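PDB 3RFQ: pterin-4-alpha-carbinolamine dehydratase MoaB2 from Mycobacterium marinum, which probably takes part in molybdenum cofactor biosynthesis, with a MogA/MoaB-type domain likely to bind a molybdopterin-related pterin. Local coordinates for residues N80-A85 / E109-I114; G143-S148 / L152-A157. One frame throughout, in Å; residues are numbered along the deposited sequence.

Interaction 1: N80-A85 / E109-I114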
ATOM      1  N   ASN C  80     -25.472  22.218  10.942  1.00 30.43           N
ATOM      2  CA  ASN C  80     -26.904  22.237  10.637  1.00 30.77           C
ATOM      3  C   ASN C  80     -27.264  21.482   9.361  1.00 29.00           C
ATOM      4  O   ASN C  80     -28.296  20.814   9.327  1.00 29.84           O
ATOM      5  CB  ASN C  80     -27.452  23.664  10.570  1.00 32.38           C
ATOM      6  CG  ASN C  80     -27.585  24.305  11.945  1.00 36.88           C
ATOM      7  OD1 ASN C  80     -27.156  23.740  12.961  1.00 39.13           O
ATOM      8  ND2 ASN C  80     -28.184  25.505  11.985  1.00 40.66           N
ATOM      9  N   ALA C  81     -26.449  21.604   8.316  1.00 26.74           N
ATOM     10  CA  ALA C  81     -26.724  20.885   7.079  1.00 25.40           C
ATOM     11  C   ALA C  81     -26.653  19.368   7.311  1.00 24.52           C
ATOM     12  O   ALA C  81     -27.468  18.612   6.778  1.00 24.04           O
ATOM     13  CB  ALA C  81     -25.762  21.308   5.982  1.00 23.64           C
ATOM     14  N   LEU C  82     -25.689  18.931   8.119  1.00 24.36           N
ATOM     15  CA  LEU C  82     -25.528  17.512   8.393  1.00 24.08           C
ATOM     16  C   LEU C  82     -26.641  16.958   9.248  1.00 25.54           C
ATOM     17  O   LEU C  82     -27.111  15.844   8.976  1.00 25.78           O
ATOM     18  CB  LEU C  82     -24.176  17.196   9.037  1.00 23.44           C
ATOM     19  CG  LEU C  82     -22.928  17.597   8.253  1.00 22.29           C
ATOM     20  CD1 LEU C  82     -21.708  17.507   9.178  1.00 21.62           C
ATOM     21  CD2 LEU C  82     -22.775  16.741   7.000  1.00 20.28           C
ATOM     22  N   ASN C  83     -27.053  17.709  10.274  1.00 27.28           N
ATOM     23  CA  ASN C  83     -28.115  17.279  11.184  1.00 28.58           C
ATOM     24  C   ASN C  83     -29.443  17.107  10.437  1.00 29.51           C
ATOM     25  O   ASN C  83     -30.174  16.133  10.653  1.00 29.81           O
ATOM     26  CB  ASN C  83     -28.296  18.262  12.346  1.00 30.64           C
ATOM     27  CG  ASN C  83     -27.355  17.980  13.541  1.00 32.16           C
ATOM     28  OD1 ASN C  83     -26.907  16.845  13.760  1.00 33.30           O
ATOM     29  ND2 ASN C  83     -27.087  19.020  14.340  1.00 32.43           N
ATOM     30  N   THR C  84     -29.743  18.059   9.557  1.00 29.53           N
ATOM     31  CA  THR C  84     -30.944  18.014   8.727  1.00 29.91           C
ATOM     32  C   THR C  84     -30.958  16.729   7.883  1.00 28.43           C
ATOM     33  O   THR C  84     -31.975  16.021   7.850  1.00 28.78           O
ATOM     34  CB  THR C  84     -31.034  19.278   7.835  1.00 30.21           C
ATOM     35  OG1 THR C  84     -31.175  20.410   8.688  1.00 32.35           O
ATOM     36  CG2 THR C  84     -32.224  19.227   6.889  1.00 30.40           C
ATOM     37  N   ALA C  85     -29.830  16.412   7.243  1.00 26.09           N
ATOM     38  CA  ALA C  85     -29.735  15.172   6.462  1.00 25.17           C
ATOM     39  C   ALA C  85     -29.936  13.927   7.333  1.00 25.44           C
ATOM     40  O   ALA C  85     -30.680  13.013   6.960  1.00 25.39           O
ATOM     41  CB  ALA C  85     -28.436  15.096   5.702  1.00 22.93           C
ATOM     42  N   GLU C 109     -14.273  19.335  12.497  1.00 21.19           N
ATOM     43  CA  GLU C 109     -14.766  19.760  13.813  1.00 23.22           C
ATOM     44  C   GLU C 109     -16.298  19.773  13.841  1.00 23.78           C
ATOM     45  O   GLU C 109     -16.900  19.329  14.825  1.00 24.31           O
ATOM     46  CB  GLU C 109     -14.217  21.149  14.233  1.00 25.00           C
ATOM     47  CG  GLU C 109     -12.731  21.202  14.599  1.00 26.69           C
ATOM     48  CD  GLU C 109     -11.851  20.614  13.502  1.00 28.90           C
ATOM     49  OE1 GLU C 109     -11.874  21.133  12.360  1.00 28.11           O
ATOM     50  OE2 GLU C 109     -11.187  19.589  13.768  1.00 30.93           O
ATOM     51  N   SER C 110     -16.915  20.300  12.782  1.00 23.41           N
ATOM     52  CA  SER C 110     -18.386  20.261  12.633  1.00 24.54           C
ATOM     53  C   SER C 110     -18.903  18.823  12.583  1.00 23.60           C
ATOM     54  O   SER C 110     -19.928  18.493  13.199  1.00 24.16           O
ATOM     55  CB  SER C 110     -18.842  20.977  11.359  1.00 24.36           C
ATOM     56  OG  SER C 110     -18.404  22.326  11.315  1.00 26.81           O
ATOM     57  N   THR C 111     -18.198  17.973  11.838  1.00 21.89           N
ATOM     58  CA  THR C 111     -18.624  16.585  11.659  1.00 20.85           C
ATOM     59  C   THR C 111     -18.497  15.769  12.955  1.00 22.47           C
ATOM     60  O   THR C 111     -19.408  15.030  13.324  1.00 22.98           O
ATOM     61  CB  THR C 111     -17.869  15.947  10.492  1.00 19.18           C
ATOM     62  OG1 THR C 111     -18.146  16.720   9.321  1.00 18.23           O
ATOM     63  CG2 THR C 111     -18.295  14.479  10.269  1.00 16.86           C
ATOM     64  N   ARG C 112     -17.390  15.928  13.663  1.00 23.65           N
ATOM     65  CA  ARG C 112     -17.143  15.139  14.877  1.00 26.36           C
ATOM     66  C   ARG C 112     -18.297  15.223  15.878  1.00 27.85           C
ATOM     67  O   ARG C 112     -18.630  14.231  16.518  1.00 28.52           O
ATOM     68  CB  ARG C 112     -15.854  15.610  15.571  1.00 27.10           C
ATOM     69  CG  ARG C 112     -15.312  14.639  16.628  1.00 31.08           C
ATOM     70  CD  ARG C 112     -13.915  15.079  17.108  1.00 37.39           C
ATOM     71  NE  ARG C 112     -12.882  15.010  16.057  1.00 39.26           N
ATOM     72  CZ  ARG C 112     -12.208  16.050  15.553  1.00 40.92           C
ATOM     73  NH1 ARG C 112     -12.432  17.290  15.983  1.00 42.87           N
ATOM     74  NH2 ARG C 112     -11.297  15.849  14.614  1.00 38.67           N
ATOM     75  N   GLU C 113     -18.882  16.412  15.996  1.00 28.85           N
ATOM     76  CA  GLU C 113     -19.953  16.686  16.952  1.00 31.60           C
ATOM     77  C   GLU C 113     -21.215  15.879  16.715  1.00 30.96           C
ATOM     78  O   GLU C 113     -21.895  15.485  17.664  1.00 32.06           O
ATOM     79  CB  GLU C 113     -20.314  18.167  16.925  1.00 33.12           C
ATOM     80  CG  GLU C 113     -19.444  19.001  17.807  1.00 37.83           C
ATOM     81  CD  GLU C 113     -19.421  18.476  19.236  1.00 43.93           C
ATOM     82  OE1 GLU C 113     -20.486  18.562  19.910  1.00 44.76           O
ATOM     83  OE2 GLU C 113     -18.339  17.974  19.657  1.00 44.90           O
ATOM     84  N   ILE C 114     -21.526  15.643  15.449  1.00 29.11           N
ATOM     85  CA  ILE C 114     -22.729  14.912  15.117  1.00 28.97           C
ATOM     86  C   ILE C 114     -22.518  13.402  14.933  1.00 28.00           C
ATOM     87  O   ILE C 114     -23.505  12.683  14.865  1.00 29.05           O
ATOM     88  CB  ILE C 114     -23.479  15.541  13.927  1.00 28.38           C
ATOM     89  CG1 ILE C 114     -22.630  15.545  12.659  1.00 26.77           C
ATOM     90  CG2 ILE C 114     -23.840  16.958  14.261  1.00 30.54           C
ATOM     91  CD1 ILE C 114     -22.861  14.385  11.770  1.00 26.47           C
TER
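On one face of the central sheet of this MogA/MoaB-type domain, helices 75-87 and 107-114 lie next to each other and meet through Leu82 and Asn83 of the first and Thr111 and Ile114 of the second. The axes of the two segments run 9.9 Å apart at their closest, with their N-to-C directions 35° apart, so the two segments point broadly the same way and touch through a few side chains. Leu82 extends toward the other helix and crosses Thr111 at about a right angle, its CD1 3.7 Å from Thr111 OG1. The methyl only lies against this hydroxyl, which is hydrogen-bonded to the carbonyl oxygen of Thr107, one turn back in its own helix. The same methyl, Leu82 CD1, lies 4.1 Å from Ile114 CG1, an apolar contact, and Ile114 CD1 comes to 4.1 Å from Leu82 CB. Ile114 places CG1 between its backbone N and carbonyl carbon (chi1 61°), which leaves CG2 as the branch facing Asn83. The two side chains slide past one another in opposite directions, and Asn83 OD1 comes to 3.1 Å from Ile114 CG2, a short approach of an amide oxygen to a methyl and perhaps somewhat strained. Beneath the pair, Leu82 and Thr111 both reach Val153 of the sheet, and Leu82 also touches Val93. Ser110 OG adds a polar tie between the helices, bonded to Glu75 O as well as to Val106 O. Two helices side by side on one face of a mostly parallel sheet, with helices 120-132 and 160-180 on the other, make the three-layer alpha/beta/alpha sandwich of the MogA/MoaB family.

Interaction 2: G143-S148 / L152-A157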
ATOM      1  N   GLY C 143     -10.506  15.046   7.012  1.00 12.00           N
ATOM      2  CA  GLY C 143     -11.918  14.648   6.935  1.00 12.41           C
ATOM      3  C   GLY C 143     -12.186  13.369   7.714  1.00 12.66           C
ATOM      4  O   GLY C 143     -11.355  12.455   7.744  1.00 12.46           O
ATOM      5  N   LEU C 144     -13.339  13.337   8.366  1.00 13.30           N
ATOM      6  CA  LEU C 144     -13.814  12.173   9.102  1.00 13.27           C
ATOM      7  C   LEU C 144     -14.775  11.299   8.315  1.00 12.71           C
ATOM      8  O   LEU C 144     -15.344  11.709   7.288  1.00 11.27           O
ATOM      9  CB  LEU C 144     -14.561  12.650  10.335  1.00 14.16           C
ATOM     10  CG  LEU C 144     -13.761  13.602  11.225  1.00 15.25           C
ATOM     11  CD1 LEU C 144     -14.623  13.966  12.424  1.00 15.84           C
ATOM     12  CD2 LEU C 144     -12.375  13.013  11.648  1.00 13.97           C
ATOM     13  N   ALA C 145     -15.009  10.104   8.835  1.00 12.64           N
ATOM     14  CA  ALA C 145     -16.053   9.242   8.293  1.00 13.36           C
ATOM     15  C   ALA C 145     -16.662   8.520   9.484  1.00 14.96           C
ATOM     16  O   ALA C 145     -15.953   8.113  10.399  1.00 15.67           O
ATOM     17  CB  ALA C 145     -15.467   8.237   7.338  1.00 11.35           C
ATOM     18  N   GLY C 146     -17.969   8.357   9.465  1.00 15.69           N
ATOM     19  CA  GLY C 146     -18.642   7.673  10.550  1.00 17.40           C
ATOM     20  C   GLY C 146     -20.158   7.656  10.454  1.00 17.97           C
ATOM     21  O   GLY C 146     -20.750   8.098   9.459  1.00 17.11           O
ATOM     22  N   VAL C 147     -20.783   7.159  11.514  1.00 20.09           N
ATOM     23  CA  VAL C 147     -22.222   6.999  11.546  1.00 21.49           C
ATOM     24  C   VAL C 147     -22.852   7.957  12.541  1.00 23.69           C
ATOM     25  O   VAL C 147     -22.384   8.109  13.681  1.00 23.95           O
ATOM     26  CB  VAL C 147     -22.621   5.540  11.841  1.00 23.07           C
ATOM     27  CG1 VAL C 147     -24.118   5.407  11.893  1.00 23.44           C
ATOM     28  CG2 VAL C 147     -22.098   4.623  10.731  1.00 21.55           C
ATOM     29  N   SER C 148     -23.901   8.634  12.063  1.00 24.41           N
ATOM     30  CA  SER C 148     -24.757   9.482  12.867  1.00 25.49           C
ATOM     31  C   SER C 148     -26.190   8.987  12.667  1.00 26.43           C
ATOM     32  O   SER C 148     -26.696   8.993  11.544  1.00 25.40           O
ATOM     33  CB  SER C 148     -24.599  10.917  12.395  1.00 24.87           C
ATOM     34  OG  SER C 148     -25.297  11.783  13.254  1.00 26.66           O
ATOM     35  N   LEU C 152     -24.531   7.305   7.181  1.00 16.65           N
ATOM     36  CA  LEU C 152     -23.080   7.335   6.955  1.00 15.95           C
ATOM     37  C   LEU C 152     -22.667   8.715   6.407  1.00 14.74           C
ATOM     38  O   LEU C 152     -23.242   9.182   5.434  1.00 14.63           O
ATOM     39  CB  LEU C 152     -22.645   6.187   6.007  1.00 14.52           C
ATOM     40  CG  LEU C 152     -21.182   6.189   5.504  1.00 14.05           C
ATOM     41  CD1 LEU C 152     -20.113   6.022   6.631  1.00 10.58           C
ATOM     42  CD2 LEU C 152     -20.976   5.135   4.393  1.00 10.37           C
ATOM     43  N   VAL C 153     -21.692   9.363   7.044  1.00 14.52           N
ATOM     44  CA  VAL C 153     -21.203  10.692   6.631  1.00 14.59           C
ATOM     45  C   VAL C 153     -19.708  10.578   6.355  1.00 14.21           C
ATOM     46  O   VAL C 153     -18.964  10.071   7.183  1.00 14.92           O
ATOM     47  CB  VAL C 153     -21.364  11.722   7.774  1.00 15.90           C
ATOM     48  CG1 VAL C 153     -20.804  13.123   7.391  1.00 14.63           C
ATOM     49  CG2 VAL C 153     -22.833  11.792   8.255  1.00 16.44           C
ATOM     50  N   VAL C 154     -19.284  11.051   5.196  1.00 13.65           N
ATOM     51  CA  VAL C 154     -17.875  10.998   4.781  1.00 13.63           C
ATOM     52  C   VAL C 154     -17.439  12.386   4.333  1.00 13.33           C
ATOM     53  O   VAL C 154     -18.127  12.999   3.531  1.00 15.06           O
ATOM     54  CB  VAL C 154     -17.686   9.943   3.638  1.00 13.50           C
ATOM     55  CG1 VAL C 154     -16.208   9.897   3.154  1.00 11.66           C
ATOM     56  CG2 VAL C 154     -18.147   8.540   4.145  1.00 11.02           C
ATOM     57  N   ASN C 155     -16.356  12.922   4.893  1.00 13.62           N
ATOM     58  CA  ASN C 155     -15.849  14.230   4.470  1.00 13.41           C
ATOM     59  C   ASN C 155     -14.759  13.998   3.450  1.00 13.01           C
ATOM     60  O   ASN C 155     -13.773  13.310   3.738  1.00 12.68           O
ATOM     61  CB  ASN C 155     -15.189  15.022   5.611  1.00 14.38           C
ATOM     62  CG  ASN C 155     -16.060  15.199   6.870  1.00 15.35           C
ATOM     63  OD1 ASN C 155     -15.518  15.109   7.963  1.00 15.77           O
ATOM     64  ND2 ASN C 155     -17.366  15.516   6.731  1.00 11.91           N
ATOM     65  N   LEU C 156     -14.899  14.566   2.259  1.00 12.93           N
ATOM     66  CA  LEU C 156     -13.776  14.572   1.296  1.00 12.67           C
ATOM     67  C   LEU C 156     -13.124  15.958   1.150  1.00 14.22           C
ATOM     68  O   LEU C 156     -13.790  16.994   1.326  1.00 14.71           O
ATOM     69  CB  LEU C 156     -14.263  14.093  -0.075  1.00 12.04           C
ATOM     70  CG  LEU C 156     -14.972  12.740  -0.163  1.00 10.06           C
ATOM     71  CD1 LEU C 156     -15.409  12.481  -1.626  1.00  9.92           C
ATOM     72  CD2 LEU C 156     -14.068  11.631   0.348  1.00  9.29           C
ATOM     73  N   ALA C 157     -11.836  15.973   0.811  1.00 14.24           N
ATOM     74  CA  ALA C 157     -11.162  17.214   0.448  1.00 16.15           C
ATOM     75  C   ALA C 157     -11.778  17.854  -0.802  1.00 16.60           C
ATOM     76  O   ALA C 157     -12.513  17.196  -1.562  1.00 15.80           O
ATOM     77  CB  ALA C 157      -9.643  16.994   0.258  1.00 15.74           C
TER
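Asn155 lies side by side with Leu144, its CB 3.5 Å from Gly143 CA and its amide against the Leu144 backbone, at the open end of the antiparallel beta hairpin formed by strands 145-148 and 151-156. Ala145 with Val154 and Val147 with Leu152 are non-hydrogen-bonded pairs, whereas Gly146 and Val153 form a hydrogen-bonded pair, Gly146 N to Val153 O at 3.0 Å and Val153 N to Gly146 O at 2.9 Å. Ala145, Val147, Leu152 and Val154 share one face, where Ala145 packs on helix 120-132, Leu152 and Val154 pack on both 120-132 and 160-180, and Val147 meets Val101 of a neighbouring subunit; Val153 is on the other, against Thr111. Leu152 bends its end toward the partner strand, bringing CD1 to 3.6 Å from Gly146 O, while Ala145 CB meets Val154 CG2 at 4.2 Å. Asn155 N donates to Leu144 O at 2.9 Å as in a regular ladder, but the return bond goes to the side chain. With CG beside the backbone N (chi1 -54°), OD1 accepts from Leu144 N at 2.8 Å, the donor tilted 28° from the amide plane, while bonds from ND2 to Ser95 OG and Thr111 OG1 fix the amide's rotation.

How the interactions relate
Along the chain the two interactions follow in series, neither nesting nor crossing. After strands 31-38 and 63-71 the chain enters helix 75-87, then passes through strand 92-96 into helix 107-114, where interaction 1 closes a loop of 23 intervening residues. It then runs through strand 117-118 and helices 120-132 and 136-139 before interaction 2 closes a tight hairpin with three residues between its segments. Their centres lie 10 Å apart, and helix 107-114 sits directly on the hairpin: Thr111 OG1 and Asn155 ND2 are 3.0 Å apart and Ile114 O and Ser148 OG 2.6 Å apart, both probable hydrogen bonds. Thus a helical layer and the sheet are joined at both hairpin strands.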